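Local coordinates for protein 4-oxalocrotonate decarboxylase NahK (Pseudomonas putida, PDB 5D2K) that catalyses the metal-assisted decarboxylation of 2-oxohex-3-enedioate (4-oxalocrotonate) to 2-oxopent-4-enoate in naphthalene degradation, at residues A[87-92]-A[167-173]. The protein carries 1 engineered substitution. Residues are numbered along the deposited sequence; the frame is centred on the assembly and turned at random.
With OOG (2-oxoadipic acid), chain D; EDO (1,2-ethanediol), chain H.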
loop_
_atom_site.group_PDB
_atom_site.type_symbol
_atom_site.label_atom_id
_atom_site.label_comp_id
_atom_site.label_asym_id
_atom_site.label_seq_id
_atom_site.Cartn_x
_atom_site.Cartn_y
_atom_site.Cartn_z
ATOM N N ILE A 87 1.863 7.904 -4.136
ATOM C CA ILE A 87 1.086 7.126 -5.091
ATOM C C ILE A 87 0.056 6.300 -4.339
ATOM O O ILE A 87 0.130 6.169 -3.109
ATOM C CB ILE A 87 1.996 6.199 -5.918
ATOM C CG1 ILE A 87 2.735 5.224 -4.996
ATOM C CG2 ILE A 87 2.997 7.027 -6.731
ATOM C CD1 ILE A 87 3.657 4.244 -5.750
ATOM N N TYR A 88 -0.913 5.746 -5.061
ATOM C CA TYR A 88 -1.844 4.825 -4.436
ATOM C C TYR A 88 -1.936 3.533 -5.257
ATOM O O TYR A 88 -1.493 3.483 -6.403
ATOM C CB TYR A 88 -3.236 5.457 -4.255
ATOM C CG TYR A 88 -4.023 5.712 -5.533
ATOM C CD1 TYR A 88 -4.728 4.690 -6.163
ATOM C CD2 TYR A 88 -4.063 6.985 -6.100
ATOM C CE1 TYR A 88 -5.452 4.936 -7.326
ATOM C CE2 TYR A 88 -4.782 7.243 -7.249
ATOM C CZ TYR A 88 -5.471 6.215 -7.867
ATOM O OH TYR A 88 -6.185 6.464 -9.024
ATOM N N GLY A 89 -2.497 2.502 -4.638
ATOM C CA GLY A 89 -2.823 1.258 -5.316
ATOM C C GLY A 89 -4.000 0.619 -4.604
ATOM O O GLY A 89 -4.511 1.168 -3.623
ATOM N N PHE A 90 -4.451 -0.532 -5.096
ATOM C CA PHE A 90 -5.603 -1.207 -4.500
ATOM C C PHE A 90 -5.210 -2.505 -3.797
ATOM O O PHE A 90 -4.135 -3.061 -4.051
ATOM C CB PHE A 90 -6.665 -1.505 -5.575
ATOM C CG PHE A 90 -6.229 -2.541 -6.580
ATOM C CD1 PHE A 90 -6.404 -3.897 -6.325
ATOM C CD2 PHE A 90 -5.613 -2.160 -7.762
ATOM C CE1 PHE A 90 -5.979 -4.855 -7.239
ATOM C CE2 PHE A 90 -5.192 -3.101 -8.677
ATOM C CZ PHE A 90 -5.371 -4.457 -8.416
ATOM N N LEU A 91 -6.097 -2.986 -2.928
ATOM C CA LEU A 91 -5.882 -4.227 -2.181
ATOM C C LEU A 91 -6.949 -5.266 -2.534
ATOM O O LEU A 91 -8.154 -5.023 -2.356
ATOM C CB LEU A 91 -5.895 -3.947 -0.672
ATOM C CG LEU A 91 -4.907 -2.879 -0.200
ATOM C CD1 LEU A 91 -5.171 -2.551 1.266
ATOM C CD2 LEU A 91 -3.472 -3.356 -0.375
ATOM N N ALA A 92 -6.519 -6.412 -3.055
ATOM C CA ALA A 92 -7.440 -7.511 -3.341
ATOM C C ALA A 92 -7.638 -8.404 -2.119
ATOM O O ALA A 92 -6.755 -8.488 -1.240
ATOM C CB ALA A 92 -6.933 -8.333 -4.517
ATOM N N ASN A 167 0.740 -1.556 -9.479
ATOM C CA ASN A 167 -0.121 -1.439 -8.308
ATOM C C ASN A 167 0.656 -1.131 -7.024
ATOM O O ASN A 167 0.370 -1.674 -5.956
ATOM C CB ASN A 167 -0.951 -2.712 -8.125
ATOM C CG ASN A 167 -2.088 -2.512 -7.142
ATOM O OD1 ASN A 167 -2.601 -1.401 -7.015
ATOM N ND2 ASN A 167 -2.465 -3.567 -6.429
ATOM N N ALA A 168 1.641 -0.251 -7.152
ATOM C CA ALA A 168 2.444 0.203 -6.013
ATOM C C ALA A 168 3.021 -0.966 -5.197
ATOM O O ALA A 168 3.118 -0.888 -3.979
ATOM C CB ALA A 168 1.614 1.125 -5.123
ATOM N N SER A 169 3.421 -2.034 -5.893
ATOM C CA SER A 169 4.142 -3.169 -5.288
ATOM C C SER A 169 3.309 -3.972 -4.278
ATOM O O SER A 169 3.852 -4.748 -3.489
ATOM C CB SER A 169 5.431 -2.686 -4.607
ATOM O OG SER A 169 6.213 -1.873 -5.480
ATOM N N SER A 170 1.992 -3.809 -4.311
ATOM C CA SER A 170 1.148 -4.465 -3.318
ATOM C C SER A 170 1.134 -5.978 -3.494
ATOM O O SER A 170 1.170 -6.481 -4.624
ATOM C CB SER A 170 -0.281 -3.932 -3.409
ATOM O OG SER A 170 -0.317 -2.521 -3.262
ATOM N N THR A 171 1.045 -6.713 -2.387
ATOM C CA THR A 171 0.895 -8.163 -2.505
ATOM C C THR A 171 0.263 -8.844 -1.274
ATOM O O THR A 171 -0.541 -9.761 -1.450
ATOM C CB THR A 171 2.272 -8.831 -2.858
ATOM O OG1 THR A 171 2.047 -10.049 -3.579
ATOM C CG2 THR A 171 3.145 -9.107 -1.624
ATOM N N ARG A 172 0.598 -8.407 -0.051
ATOM C CA ARG A 172 -0.067 -8.926 1.152
ATOM C C ARG A 172 -0.218 -7.826 2.182
ATOM O O ARG A 172 0.528 -6.851 2.156
ATOM C CB ARG A 172 0.711 -10.074 1.814
ATOM C CG ARG A 172 1.020 -11.290 0.920
ATOM C CD ARG A 172 -0.195 -12.188 0.702
ATOM N NE ARG A 172 0.183 -13.374 -0.082
ATOM C CZ ARG A 172 0.136 -13.449 -1.407
ATOM N NH1 ARG A 172 -0.287 -12.417 -2.132
ATOM N NH2 ARG A 172 0.522 -14.567 -2.016
ATOM N N PHE A 173 -1.174 -7.997 3.091
ATOM C CA PHE A 173 -1.234 -7.128 4.262
ATOM C C PHE A 173 -1.763 -7.924 5.444
ATOM O O PHE A 173 -2.586 -8.826 5.290
ATOM C CB PHE A 173 -2.084 -5.872 3.994
ATOM C CG PHE A 173 -3.554 -6.134 3.801
ATOM C CD1 PHE A 173 -4.073 -6.443 2.544
ATOM C CD2 PHE A 173 -4.431 -6.051 4.876
ATOM C CE1 PHE A 173 -5.435 -6.678 2.376
ATOM C CE2 PHE A 173 -5.789 -6.283 4.716
ATOM C CZ PHE A 173 -6.299 -6.597 3.469
HETATM C C2 OOG D . 6.105 1.043 -3.293
HETATM C C3 OOG D . 5.120 0.810 -2.160
HETATM C C4 OOG D . 5.093 1.997 -1.219
HETATM C C6 OOG D . 4.518 2.542 1.266
HETATM O O4 OOG D . 3.864 2.282 2.302
HETATM O O3 OOG D . 5.352 3.483 1.251
HETATM C C5 OOG D . 4.303 1.696 0.035
HETATM C C1 OOG D . 7.435 0.394 -2.969
HETATM O O1 OOG D . 7.886 -0.549 -3.683
HETATM O O2 OOG D . 8.096 0.808 -1.980
HETATM O O5 OOG D . 3.494 0.796 0.103
HETATM C C1 EDO H . -4.581 9.547 -10.533
HETATM O O1 EDO H . -5.766 9.143 -9.813
HETATM C C2 EDO H . -3.631 10.335 -9.632
HETATM O O2 EDO H . -2.693 11.072 -10.439
#
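With CG of Asn167 turned anti to its own N (chi1 -166°) and CG of Phe90 set between backbone N and carbonyl carbon (chi1 68°), the amide slides under the phenyl ring, the two planes 25° apart. ND2 sits over the ring centre, 3.5 Å from its plane. The same amide bonds the N and the O of Phe90 with its two ends: Phe90 N gives a hydrogen bond to Asn167 OD1 (2.8 Å), in the carbonyl plane on a lone pair, and Asn167 ND2 returns one to Phe90 O (2.9 Å). Gly89 CA lies 3.2 Å from Asn167 OD1, and a beta carbon there would run into that oxygen. Without the amide, as with an alanine here, Phe90 N and O are likely to lose both mates and the ring the group stacked on its face. Farther along, Ile87 CD1 meets Ala168 CB at 3.8 Å, and toward the other end Leu91 CB packs on Phe173 CE1 at 4.1 Å. Asn167 also ends helix 160-165 as the C-prime residue of a Schellman motif, and its O accepts from Ser170 N and OG. The buried amide thus ties strand 87-92 to the turn from which Ser169 OG hydrogen-bonds 2-oxoadipate O1 (2.8 Å), consistent with a second-shell part in shaping the substrate pocket.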